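Side-chain contacts in succinylglutamate desuccinylase/aspartoacylase (PDB 3NA6), which probably hydrolyses the amide bond of an N-acylated amino acid, as zinc-dependent hydrolases of the succinylglutamate desuccinylase/aspartoacylase family do: residues 51-56 / 132-137; 66-71 / 227-232; 83-88 / 236-241. One frame throughout, in Å; residues are numbered along the deposited sequence. Where two conformers were deposited one is given.

Contact 1. Residues 51-56 / 132-137; sequences TALLTG and RTLLPM
The apolar part of this contact centres on one methyl group, L53 CD2, which reaches from strand 51-55 into the angle between L134 and L135. It lies 3.8 Å from L135 CD2 and 4.1 Å from L134 CB, so one leucine is met by its methyl branch and the other at the root of its side chain. Both leucines cross L53 at about a right angle. The L53 side chain is set for this with CG anti to the backbone N (chi1 -175°). L135 starts off pointing away from the strand, yet its CD2 swings back to close the gap. Y195 of helix 195-200 touches both L53 and L135, and F130 and I86 also pack on L53, which keeps the apolar patch buried.

At the start of the strand the contact is carbon against carbonyl oxygen, not a bond. The carbonyl oxygen of M137, a selenomethionine with two conformers of which one is described, points toward the side chain of T51, with T51 CB 3.4 Å from M137 O. The T51 hydroxyl is engaged by another partner, R84 NE, which hydrogen-bonds to OG1, while D139 OD2 accepts from the T51 backbone N. Within 132-137 the chain is turned by the bond from M137 N to L134 O (2.9 Å).

Helix 122-134 leads from here into strand 140-143, the parallel neighbour of 51-55. The contact thus packs the closing turn of a beta-alpha-beta crossover, running from strand 83-88 to strand 140-143, against the strand it passes over.

Contact 2. Residues 66-71 / 227-232; sequences PVALQE and KGLRNV
L229 drives a single methyl, CD2, into the shoulder of helix 64-75, where L69 and A68 receive it. The nearest partner is L69 CD2 at 3.7 Å, and the two leucine side chains meet at about a right angle, methyl against methyl. The same L229 CD2 also sits 3.9 Å from A68 O and 4.2 Å from A68 CB, and so rests on backbone as well as side chain. The small A68 methyl points at the opposing helix, and the CA atoms of A68 and L229 are 7.6 Å apart.

Two different torsions bring the leucine tips together. L229 extends straight across, its CG anti to the backbone N (chi1 -180°), whereas L69 has CG beside its own N (chi1 -65°) and leans over to the meeting point.

In the next shell, L54 of strand 51-55 packs on both L69 and L229, joining the helix pair to the central sheet. A68 is further met by A225 and K226, one turn earlier on helix 219-235. Farther out the interactions become ionic: E71 OE1 pairs with K226 NZ and also with R286 NH2 of the second subunit, and K227 NZ pairs with D246 OD2.

The touching atoms are therefore nearly all aliphatic, and shape and burial decide the fit; the polar side-chain partners lie at the margin, where E71 and Q70 link helix 64-75 to R286 and R292 O of the second subunit.

Contact 3. Residues 83-88 / 236-241; sequences GRLIIV and FGILQG. With CA (calcium ion), chain C.
I238 packs its branched side chain against L85 and the backbone of R84, and this forms the tight part of the contact. I238 CG2 approaches L85 CD2 at 3.7 Å and L85 CG at 4.1 Å, the two side chains crossing obliquely, while I238 CD1 lies 3.9 Å from R84 O. The two branches thus divide the work: CG2, anti to the backbone N, meets the leucine tip, and the other branch (chi1 -56°) runs toward the strand backbone. At the beginning of the strand, G83 has backbone angles that a side chain would not tolerate.

The looser side begins one residue earlier. G237, just past helix 219-235, closes it in a Schellman motif with a positive phi (77°), and its carbonyl turns outward to a calcium ion, with O 2.4 Å from the metal. Four waters surround the ion, three of them 2.5 Å away, and T82 OG1 completes six ligands. Water 3 stands roughly opposite G237 O. With only two protein atoms holding it, the ion is a largely hydrated surface metal that ties the helix end to the residue just before strand 83-88.

The R84 side chain sets out away from the loop. I86 CD1 covers part of one guanidinium face, NH1 hydrogen-bonds to L13 O and NE to T51 OG1, and a bound Tris molecule, probably from the crystallisation liquor, is nearby.

Strand 83-88 runs between strands 36-46 and 51-55 in the main sheet. I238 also touches A52 of the latter, and L85 packs on L54 and on L72 of helix 64-75, so the loop after helix 219-235 packs beside the start of strand 83-88, on the face of the sheet that carries helix 64-75.

How the contacts relate
All three contacts gather around the neighbouring parallel strands 51-55 and 83-88 of the main mixed sheet. Contact 1 centres about 12 Å from contact 3 and about 16 Å from contact 2, while contacts 2 and 3 are about 11 Å apart. Strand 51-55, helix 64-75 and strand 83-88 follow one another along the chain, and their partners come later in the order 132-137, 227-232, 236-241, so every pair of contacts interleaves. Backbone pairing of A52 and L54 with I86 joins contacts 1 and 3, and L69 packs against both strands. Sequence-distant helices and loops are thereby fastened to one alpha/beta core in the probable hydrolase domain.

Contact 1. Residues 51-56 / 132-137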
ATOM      1  N   THR A  51     -37.561  10.069 -23.558  1.00 21.65           N
ATOM      2  CA  THR A  51     -36.777   9.793 -22.383  1.00 20.46           C
ATOM      3  C   THR A  51     -35.339  10.056 -22.748  1.00 22.13           C
ATOM      4  O   THR A  51     -34.877   9.585 -23.789  1.00 20.88           O
ATOM      5  CB  THR A  51     -36.913   8.335 -21.929  1.00 22.95           C
ATOM      6  OG1 THR A  51     -38.257   8.095 -21.474  1.00 22.01           O
ATOM      7  CG2 THR A  51     -35.864   8.031 -20.792  1.00 19.91           C
ATOM      8  N   ALA A  52     -34.648  10.836 -21.915  1.00 22.17           N
ATOM      9  CA  ALA A  52     -33.211  11.053 -22.042  1.00 21.02           C
ATOM     10  C   ALA A  52     -32.507  10.411 -20.857  1.00 22.22           C
ATOM     11  O   ALA A  52     -32.917  10.575 -19.696  1.00 22.27           O
ATOM     12  CB  ALA A  52     -32.863  12.535 -22.125  1.00 17.16           C
ATOM     13  N   LEU A  53     -31.437   9.682 -21.175  1.00 22.59           N
ATOM     14  CA  LEU A  53     -30.538   9.117 -20.202  1.00 21.87           C
ATOM     15  C   LEU A  53     -29.276   9.966 -20.152  1.00 22.12           C
ATOM     16  O   LEU A  53     -28.523  10.080 -21.133  1.00 22.33           O
ATOM     17  CB  LEU A  53     -30.220   7.671 -20.545  1.00 23.25           C
ATOM     18  CG  LEU A  53     -29.358   6.871 -19.542  1.00 22.54           C
ATOM     19  CD1 LEU A  53     -30.017   6.765 -18.142  1.00 23.76           C
ATOM     20  CD2 LEU A  53     -29.056   5.482 -20.114  1.00 20.67           C
ATOM     21  N   LEU A  54     -29.053  10.556 -18.986  1.00 17.88           N
ATOM     22  CA  LEU A  54     -28.026  11.589 -18.774  1.00 19.34           C
ATOM     23  C   LEU A  54     -26.994  11.085 -17.769  1.00 18.68           C
ATOM     24  O   LEU A  54     -27.341  10.762 -16.620  1.00 20.29           O
ATOM     25  CB  LEU A  54     -28.654  12.890 -18.280  1.00 19.26           C
ATOM     26  CG  LEU A  54     -29.888  13.334 -19.099  1.00 20.66           C
ATOM     27  CD1 LEU A  54     -30.632  14.396 -18.387  1.00 18.27           C
ATOM     28  CD2 LEU A  54     -29.435  13.761 -20.478  1.00 21.55           C
ATOM     29  N   THR A  55     -25.750  10.987 -18.204  1.00 18.81           N
ATOM     30  CA  THR A  55     -24.704  10.476 -17.333  1.00 18.43           C
ATOM     31  C   THR A  55     -23.521  11.430 -17.230  1.00 19.50           C
ATOM     32  O   THR A  55     -23.141  12.074 -18.215  1.00 19.22           O
ATOM     33  CB  THR A  55     -24.210   9.122 -17.859  1.00 17.17           C
ATOM     34  OG1 THR A  55     -24.021   9.198 -19.288  1.00 20.30           O
ATOM     35  CG2 THR A  55     -25.220   8.020 -17.528  1.00 21.11           C
ATOM     36  N   GLY A  56     -22.954  11.502 -16.030  1.00 20.36           N
ATOM     37  CA  GLY A  56     -21.686  12.143 -15.767  1.00 20.69           C
ATOM     38  C   GLY A  56     -20.760  11.156 -15.070  1.00 20.62           C
ATOM     39  O   GLY A  56     -21.187  10.155 -14.575  1.00 19.99           O
ATOM     40  N   ARG A 132     -28.863  -3.266 -21.141  1.00 24.60           N
ATOM     41  CA  ARG A 132     -30.083  -4.076 -21.280  1.00 27.47           C
ATOM     42  C   ARG A 132     -31.309  -3.529 -20.561  1.00 25.98           C
ATOM     43  O   ARG A 132     -32.423  -3.913 -20.898  1.00 27.05           O
ATOM     44  CB  ARG A 132     -29.813  -5.522 -20.832  1.00 27.21           C
ATOM     45  CG  ARG A 132     -28.802  -6.233 -21.764  1.00 26.12           C
ATOM     46  CD  ARG A 132     -28.805  -7.751 -21.613  1.00 26.78           C
ATOM     47  NE  ARG A 132     -28.440  -8.097 -20.244  1.00 26.76           N
ATOM     48  CZ  ARG A 132     -29.094  -8.928 -19.442  1.00 34.43           C
ATOM     49  NH1 ARG A 132     -30.143  -9.618 -19.871  1.00 35.58           N
ATOM     50  NH2 ARG A 132     -28.658  -9.098 -18.208  1.00 27.36           N
ATOM     51  N   THR A 133     -31.140  -2.638 -19.586  1.00 23.89           N
ATOM     52  CA  THR A 133     -32.287  -2.152 -18.840  1.00 22.30           C
ATOM     53  C   THR A 133     -32.542  -0.681 -19.092  1.00 22.42           C
ATOM     54  O   THR A 133     -33.627  -0.322 -19.516  1.00 23.11           O
ATOM     55  CB  THR A 133     -32.168  -2.448 -17.320  1.00 26.51           C
ATOM     56  OG1 THR A 133     -31.953  -3.846 -17.152  1.00 20.94           O
ATOM     57  CG2 THR A 133     -33.442  -2.044 -16.569  1.00 25.20           C
ATOM     58  N   LEU A 134     -31.559   0.187 -18.863  1.00 20.35           N
ATOM     59  CA  LEU A 134     -31.809   1.601 -18.986  1.00 21.27           C
ATOM     60  C   LEU A 134     -31.845   2.107 -20.437  1.00 22.06           C
ATOM     61  O   LEU A 134     -32.790   2.791 -20.830  1.00 22.86           O
ATOM     62  CB  LEU A 134     -30.819   2.395 -18.149  1.00 23.52           C
ATOM     63  CG  LEU A 134     -30.873   2.176 -16.638  1.00 24.01           C
ATOM     64  CD1 LEU A 134     -29.908   3.151 -15.966  1.00 23.30           C
ATOM     65  CD2 LEU A 134     -32.332   2.395 -16.151  1.00 18.71           C
ATOM     66  N   LEU A 135     -30.824   1.806 -21.223  1.00 24.70           N
ATOM     67  CA  LEU A 135     -30.780   2.291 -22.616  1.00 24.59           C
ATOM     68  C   LEU A 135     -32.026   1.896 -23.412  1.00 23.75           C
ATOM     69  O   LEU A 135     -32.540   2.715 -24.154  1.00 23.17           O
ATOM     70  CB  LEU A 135     -29.511   1.856 -23.378  1.00 25.18           C
ATOM     71  CG  LEU A 135     -28.274   2.744 -23.115  1.00 27.10           C
ATOM     72  CD1 LEU A 135     -26.980   2.191 -23.776  1.00 20.04           C
ATOM     73  CD2 LEU A 135     -28.599   4.142 -23.592  1.00 19.31           C
ATOM     74  N   PRO A 136     -32.519   0.663 -23.244  1.00 24.02           N
ATOM     75  CA  PRO A 136     -33.727   0.385 -24.022  1.00 25.58           C
ATOM     76  C   PRO A 136     -34.945   1.236 -23.668  1.00 26.51           C
ATOM     77  O   PRO A 136     -35.849   1.299 -24.478  1.00 27.65           O
ATOM     78  CB  PRO A 136     -34.009  -1.100 -23.760  1.00 24.30           C
ATOM     79  CG  PRO A 136     -32.672  -1.697 -23.425  1.00 23.96           C
ATOM     80  CD  PRO A 136     -31.947  -0.568 -22.659  1.00 21.61           C
HETATM   81  N   MSE A 137     -34.970   1.881 -22.506  0.50 24.77           N
HETATM   82  CA  MSE A 137     -36.078   2.757 -22.180  0.50 24.74           C
HETATM   83  C   MSE A 137     -35.786   4.185 -22.569  0.50 24.63           C
HETATM   84  O   MSE A 137     -36.659   5.030 -22.450  0.50 25.12           O
HETATM   85  CB  MSE A 137     -36.404   2.660 -20.698  0.50 25.19           C
HETATM   86  CG  MSE A 137     -36.990   1.316 -20.324  0.50 23.75           C
HETATM   87 SE   MSE A 137     -37.759   1.377 -18.559  0.38 28.41          SE
HETATM   88  CE  MSE A 137     -36.493   2.636 -17.700  0.50 12.60           C
TER

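Contact 2. Residues 66-71 / 227-232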
ATOM      1  N   PRO A  66     -20.995  16.007 -13.892  1.00 19.23           N
ATOM      2  CA  PRO A  66     -21.561  15.804 -12.567  1.00 20.83           C
ATOM      3  C   PRO A  66     -22.141  17.059 -11.894  1.00 21.80           C
ATOM      4  O   PRO A  66     -23.195  16.981 -11.251  1.00 21.27           O
ATOM      5  CB  PRO A  66     -20.379  15.235 -11.802  1.00 16.39           C
ATOM      6  CG  PRO A  66     -19.695  14.390 -12.822  1.00 17.29           C
ATOM      7  CD  PRO A  66     -19.749  15.234 -14.069  1.00 19.83           C
ATOM      8  N   VAL A  67     -21.470  18.200 -12.024  1.00 24.28           N
ATOM      9  CA  VAL A  67     -22.015  19.455 -11.490  1.00 21.68           C
ATOM     10  C   VAL A  67     -23.344  19.790 -12.177  1.00 22.78           C
ATOM     11  O   VAL A  67     -24.345  20.095 -11.512  1.00 20.63           O
ATOM     12  CB  VAL A  67     -20.998  20.607 -11.632  1.00 23.24           C
ATOM     13  CG1 VAL A  67     -21.655  21.957 -11.294  1.00 18.25           C
ATOM     14  CG2 VAL A  67     -19.781  20.344 -10.739  1.00 21.76           C
ATOM     15  N   ALA A  68     -23.353  19.763 -13.513  1.00 22.22           N
ATOM     16  CA  ALA A  68     -24.558  20.104 -14.280  1.00 21.78           C
ATOM     17  C   ALA A  68     -25.727  19.174 -13.968  1.00 21.83           C
ATOM     18  O   ALA A  68     -26.893  19.619 -13.862  1.00 22.24           O
ATOM     19  CB  ALA A  68     -24.251  20.101 -15.804  1.00 21.84           C
ATOM     20  N   LEU A  69     -25.410  17.891 -13.764  1.00 22.54           N
ATOM     21  CA  LEU A  69     -26.438  16.864 -13.527  1.00 22.57           C
ATOM     22  C   LEU A  69     -26.935  16.889 -12.099  1.00 21.96           C
ATOM     23  O   LEU A  69     -28.150  16.692 -11.869  1.00 22.30           O
ATOM     24  CB  LEU A  69     -25.962  15.455 -13.944  1.00 18.86           C
ATOM     25  CG  LEU A  69     -25.720  15.310 -15.461  1.00 21.30           C
ATOM     26  CD1 LEU A  69     -25.005  13.992 -15.858  1.00 18.19           C
ATOM     27  CD2 LEU A  69     -27.084  15.400 -16.196  1.00 18.14           C
ATOM     28  N   GLN A  70     -26.052  17.162 -11.132  1.00 21.45           N
ATOM     29  CA  GLN A  70     -26.548  17.295  -9.765  1.00 22.01           C
ATOM     30  C   GLN A  70     -27.515  18.478  -9.697  1.00 23.53           C
ATOM     31  O   GLN A  70     -28.565  18.372  -9.078  1.00 23.94           O
ATOM     32  CB  GLN A  70     -25.446  17.484  -8.722  1.00 22.22           C
ATOM     33  CG  GLN A  70     -24.730  16.226  -8.315  1.00 20.45           C
ATOM     34  CD  GLN A  70     -25.592  15.333  -7.385  1.00 28.04           C
ATOM     35  OE1 GLN A  70     -26.759  15.034  -7.671  1.00 41.28           O
ATOM     36  NE2 GLN A  70     -25.011  14.900  -6.306  1.00 33.76           N
ATOM     37  N   GLU A  71     -27.174  19.591 -10.345  1.00 22.87           N
ATOM     38  CA  GLU A  71     -28.063  20.765 -10.310  1.00 23.36           C
ATOM     39  C   GLU A  71     -29.384  20.459 -11.020  1.00 22.97           C
ATOM     40  O   GLU A  71     -30.458  20.766 -10.519  1.00 24.18           O
ATOM     41  CB  GLU A  71     -27.403  21.968 -10.946  1.00 23.89           C
ATOM     42  CG  GLU A  71     -28.218  23.233 -10.809  1.00 23.23           C
ATOM     43  CD  GLU A  71     -27.638  24.375 -11.582  1.00 33.31           C
ATOM     44  OE1 GLU A  71     -26.684  25.019 -11.098  1.00 36.42           O
ATOM     45  OE2 GLU A  71     -28.146  24.639 -12.675  1.00 46.20           O
ATOM     46  N   LYS A 227     -25.524  24.919 -19.937  1.00 23.08           N
ATOM     47  CA  LYS A 227     -26.167  25.485 -21.128  1.00 24.70           C
ATOM     48  C   LYS A 227     -26.362  24.392 -22.183  1.00 24.54           C
ATOM     49  O   LYS A 227     -27.442  24.247 -22.771  1.00 21.54           O
ATOM     50  CB  LYS A 227     -25.321  26.628 -21.687  1.00 26.48           C
ATOM     51  CG  LYS A 227     -25.613  27.082 -23.114  1.00 30.08           C
ATOM     52  CD  LYS A 227     -24.431  27.953 -23.668  1.00 32.60           C
ATOM     53  CE  LYS A 227     -24.406  28.003 -25.177  1.00 29.25           C
ATOM     54  NZ  LYS A 227     -23.129  28.524 -25.764  1.00 26.70           N
ATOM     55  N   GLY A 228     -25.300  23.648 -22.428  1.00 24.35           N
ATOM     56  CA  GLY A 228     -25.330  22.556 -23.396  1.00 26.93           C
ATOM     57  C   GLY A 228     -26.410  21.541 -23.031  1.00 25.27           C
ATOM     58  O   GLY A 228     -27.166  21.131 -23.895  1.00 24.31           O
ATOM     59  N   LEU A 229     -26.510  21.188 -21.749  1.00 24.14           N
ATOM     60  CA  LEU A 229     -27.508  20.231 -21.253  1.00 23.89           C
ATOM     61  C   LEU A 229     -28.921  20.761 -21.429  1.00 23.97           C
ATOM     62  O   LEU A 229     -29.800  20.067 -21.978  1.00 20.73           O
ATOM     63  CB  LEU A 229     -27.283  19.936 -19.786  1.00 25.10           C
ATOM     64  CG  LEU A 229     -28.207  18.951 -19.059  1.00 27.72           C
ATOM     65  CD1 LEU A 229     -28.256  17.621 -19.859  1.00 19.77           C
ATOM     66  CD2 LEU A 229     -27.775  18.746 -17.546  1.00 20.09           C
ATOM     67  N   ARG A 230     -29.131  22.011 -21.009  1.00 24.37           N
ATOM     68  CA  ARG A 230     -30.422  22.630 -21.170  1.00 24.93           C
ATOM     69  C   ARG A 230     -30.778  22.745 -22.657  1.00 24.77           C
ATOM     70  O   ARG A 230     -31.892  22.360 -23.062  1.00 21.88           O
ATOM     71  CB  ARG A 230     -30.471  23.983 -20.478  1.00 24.87           C
ATOM     72  CG  ARG A 230     -31.852  24.628 -20.524  1.00 31.50           C
ATOM     73  CD  ARG A 230     -31.894  26.000 -19.800  1.00 31.03           C
ATOM     74  NE  ARG A 230     -33.122  26.725 -20.130  1.00 32.83           N
ATOM     75  CZ  ARG A 230     -33.304  27.519 -21.193  1.00 43.23           C
ATOM     76  NH1 ARG A 230     -32.332  27.763 -22.076  1.00 34.34           N
ATOM     77  NH2 ARG A 230     -34.490  28.085 -21.373  1.00 54.11           N
ATOM     78  N   ASN A 231     -29.847  23.247 -23.469  1.00 22.01           N
ATOM     79  CA  ASN A 231     -30.061  23.307 -24.910  1.00 22.16           C
ATOM     80  C   ASN A 231     -30.476  21.976 -25.536  1.00 24.00           C
ATOM     81  O   ASN A 231     -31.463  21.946 -26.296  1.00 23.19           O
ATOM     82  CB  ASN A 231     -28.839  23.805 -25.653  1.00 25.46           C
ATOM     83  CG  ASN A 231     -28.648  25.334 -25.566  1.00 27.13           C
ATOM     84  OD1 ASN A 231     -29.505  26.070 -25.100  1.00 27.28           O
ATOM     85  ND2 ASN A 231     -27.498  25.790 -26.015  1.00 24.34           N
ATOM     86  N   VAL A 232     -29.732  20.890 -25.269  1.00 22.81           N
ATOM     87  CA  VAL A 232     -30.088  19.615 -25.909  1.00 23.02           C
ATOM     88  C   VAL A 232     -31.436  19.105 -25.384  1.00 22.24           C
ATOM     89  O   VAL A 232     -32.221  18.531 -26.146  1.00 23.65           O
ATOM     90  CB  VAL A 232     -28.982  18.531 -25.838  1.00 23.52           C
ATOM     91  CG1 VAL A 232     -27.705  19.044 -26.514  1.00 20.65           C
ATOM     92  CG2 VAL A 232     -28.715  18.100 -24.405  1.00 21.56           C
TER

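Contact 3. Residues 83-88 / 236-241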
ATOM      1  N   GLY A  83     -41.929  14.434 -20.939  1.00 23.16           N
ATOM      2  CA  GLY A  83     -41.079  13.287 -21.213  1.00 23.34           C
ATOM      3  C   GLY A  83     -40.498  12.791 -19.896  1.00 22.12           C
ATOM      4  O   GLY A  83     -41.160  12.838 -18.857  1.00 23.35           O
ATOM      5  N   ARG A  84     -39.259  12.329 -19.966  1.00 21.17           N
ATOM      6  CA  ARG A  84     -38.582  11.738 -18.829  1.00 22.13           C
ATOM      7  C   ARG A  84     -37.112  12.041 -18.849  1.00 23.66           C
ATOM      8  O   ARG A  84     -36.440  11.883 -19.878  1.00 20.98           O
ATOM      9  CB  ARG A  84     -38.777  10.240 -18.820  1.00 21.87           C
ATOM     10  CG  ARG A  84     -38.070   9.539 -17.634  1.00 21.63           C
ATOM     11  CD  ARG A  84     -38.550   8.124 -17.428  1.00 19.24           C
ATOM     12  NE  ARG A  84     -38.489   7.337 -18.663  1.00 21.03           N
ATOM     13  CZ  ARG A  84     -38.629   6.013 -18.721  1.00 27.23           C
ATOM     14  NH1 ARG A  84     -38.809   5.283 -17.625  1.00 26.56           N
ATOM     15  NH2 ARG A  84     -38.566   5.414 -19.899  1.00 25.98           N
ATOM     16  N   LEU A  85     -36.604  12.451 -17.692  1.00 24.29           N
ATOM     17  CA  LEU A  85     -35.164  12.538 -17.459  1.00 21.12           C
ATOM     18  C   LEU A  85     -34.713  11.391 -16.541  1.00 20.91           C
ATOM     19  O   LEU A  85     -35.240  11.244 -15.472  1.00 21.87           O
ATOM     20  CB  LEU A  85     -34.830  13.897 -16.822  1.00 20.82           C
ATOM     21  CG  LEU A  85     -35.235  15.151 -17.600  1.00 18.61           C
ATOM     22  CD1 LEU A  85     -35.060  16.396 -16.715  1.00 23.23           C
ATOM     23  CD2 LEU A  85     -34.432  15.284 -18.901  1.00 16.82           C
ATOM     24  N   ILE A  86     -33.757  10.562 -16.960  1.00 20.04           N
ATOM     25  CA  ILE A  86     -33.112   9.600 -16.044  1.00 17.78           C
ATOM     26  C   ILE A  86     -31.687  10.136 -15.842  1.00 19.75           C
ATOM     27  O   ILE A  86     -30.869  10.125 -16.796  1.00 18.46           O
ATOM     28  CB  ILE A  86     -33.070   8.190 -16.603  1.00 16.37           C
ATOM     29  CG1 ILE A  86     -34.491   7.697 -16.866  1.00 21.48           C
ATOM     30  CG2 ILE A  86     -32.377   7.235 -15.628  1.00 23.67           C
ATOM     31  CD1 ILE A  86     -34.585   6.389 -17.671  1.00 18.18           C
ATOM     32  N   ILE A  87     -31.420  10.648 -14.632  1.00 18.37           N
ATOM     33  CA  ILE A  87     -30.216  11.408 -14.324  1.00 19.44           C
ATOM     34  C   ILE A  87     -29.304  10.587 -13.389  1.00 20.58           C
ATOM     35  O   ILE A  87     -29.693  10.250 -12.278  1.00 21.21           O
ATOM     36  CB  ILE A  87     -30.563  12.718 -13.601  1.00 20.68           C
ATOM     37  CG1 ILE A  87     -31.662  13.477 -14.363  1.00 21.19           C
ATOM     38  CG2 ILE A  87     -29.270  13.552 -13.398  1.00 20.33           C
ATOM     39  CD1 ILE A  87     -32.149  14.794 -13.700  1.00 18.22           C
ATOM     40  N   VAL A  88     -28.095  10.298 -13.850  1.00 22.39           N
ATOM     41  CA  VAL A  88     -27.076   9.546 -13.088  1.00 21.81           C
ATOM     42  C   VAL A  88     -25.795  10.394 -13.130  1.00 21.06           C
ATOM     43  O   VAL A  88     -24.988  10.274 -14.046  1.00 18.29           O
ATOM     44  CB  VAL A  88     -26.838   8.184 -13.752  1.00 20.72           C
ATOM     45  CG1 VAL A  88     -25.793   7.335 -12.997  1.00 15.56           C
ATOM     46  CG2 VAL A  88     -28.169   7.415 -13.879  1.00 18.38           C
ATOM     47  N   PHE A 236     -34.505  18.151 -27.716  1.00 22.10           N
ATOM     48  CA  PHE A 236     -35.197  16.862 -27.619  1.00 24.60           C
ATOM     49  C   PHE A 236     -36.658  16.987 -27.168  1.00 24.42           C
ATOM     50  O   PHE A 236     -37.362  15.972 -27.047  1.00 25.81           O
ATOM     51  CB  PHE A 236     -34.457  15.914 -26.650  1.00 20.53           C
ATOM     52  CG  PHE A 236     -33.048  15.526 -27.091  1.00 28.67           C
ATOM     53  CD1 PHE A 236     -32.767  15.210 -28.419  1.00 19.40           C
ATOM     54  CD2 PHE A 236     -32.029  15.420 -26.155  1.00 27.04           C
ATOM     55  CE1 PHE A 236     -31.485  14.809 -28.801  1.00 29.61           C
ATOM     56  CE2 PHE A 236     -30.740  15.023 -26.547  1.00 29.90           C
ATOM     57  CZ  PHE A 236     -30.480  14.740 -27.876  1.00 25.86           C
ATOM     58  N   GLY A 237     -37.100  18.210 -26.893  1.00 25.23           N
ATOM     59  CA  GLY A 237     -38.478  18.470 -26.543  1.00 26.10           C
ATOM     60  C   GLY A 237     -38.850  18.098 -25.117  1.00 26.74           C
ATOM     61  O   GLY A 237     -40.026  18.061 -24.774  1.00 24.08           O
ATOM     62  N   ILE A 238     -37.870  17.860 -24.260  1.00 23.89           N
ATOM     63  CA  ILE A 238     -38.172  17.419 -22.901  1.00 24.55           C
ATOM     64  C   ILE A 238     -38.346  18.599 -21.942  1.00 26.61           C
ATOM     65  O   ILE A 238     -39.177  18.535 -21.005  1.00 25.33           O
ATOM     66  CB  ILE A 238     -37.083  16.443 -22.372  1.00 23.38           C
ATOM     67  CG1 ILE A 238     -36.934  15.253 -23.342  1.00 24.75           C
ATOM     68  CG2 ILE A 238     -37.429  15.981 -20.958  1.00 22.45           C
ATOM     69  CD1 ILE A 238     -35.818  14.197 -23.003  1.00 22.47           C
ATOM     70  N   LEU A 239     -37.512  19.627 -22.128  1.00 26.76           N
ATOM     71  CA  LEU A 239     -37.621  20.902 -21.395  1.00 28.05           C
ATOM     72  C   LEU A 239     -38.090  21.935 -22.408  1.00 29.78           C
ATOM     73  O   LEU A 239     -37.990  21.706 -23.612  1.00 29.58           O
ATOM     74  CB  LEU A 239     -36.282  21.345 -20.778  1.00 25.10           C
ATOM     75  CG  LEU A 239     -35.660  20.492 -19.675  1.00 27.95           C
ATOM     76  CD1 LEU A 239     -34.323  21.078 -19.123  1.00 24.31           C
ATOM     77  CD2 LEU A 239     -36.654  20.322 -18.535  1.00 25.25           C
ATOM     78  N   GLN A 240     -38.654  23.043 -21.935  1.00 30.05           N
ATOM     79  CA  GLN A 240     -39.166  24.071 -22.852  1.00 32.25           C
ATOM     80  C   GLN A 240     -38.394  25.346 -22.599  1.00 33.37           C
ATOM     81  O   GLN A 240     -37.731  25.469 -21.573  1.00 33.75           O
ATOM     82  CB  GLN A 240     -40.679  24.261 -22.677  1.00 33.41           C
ATOM     83  CG  GLN A 240     -41.481  22.932 -23.052  1.00 44.52           C
ATOM     84  CD  GLN A 240     -41.704  22.027 -21.830  1.00 52.72           C
ATOM     85  OE1 GLN A 240     -42.228  22.491 -20.819  1.00 71.53           O
ATOM     86  NE2 GLN A 240     -41.301  20.755 -21.909  1.00 48.13           N
ATOM     87  N   GLY A 241     -38.444  26.276 -23.543  1.00 34.31           N
ATOM     88  CA  GLY A 241     -37.736  27.551 -23.400  1.00 37.12           C
ATOM     89  C   GLY A 241     -36.939  27.860 -24.650  1.00 36.76           C
ATOM     90  O   GLY A 241     -37.033  27.139 -25.628  1.00 37.73           O
TER
HETATM   91 CA    CA C 332     -42.216  18.716 -25.390  1.00 50.64          CA
HETATM   92  O   HOH W   1     -41.595  21.083 -25.828  1.00 30.91           O
HETATM   93  O   HOH W   2     -42.001  18.378 -27.904  1.00 34.30           O
HETATM   94  O   HOH W   3     -44.734  18.870 -25.249  1.00 32.77           O
HETATM   95  O   HOH W   4     -42.422  16.106 -25.490  1.00 21.13           O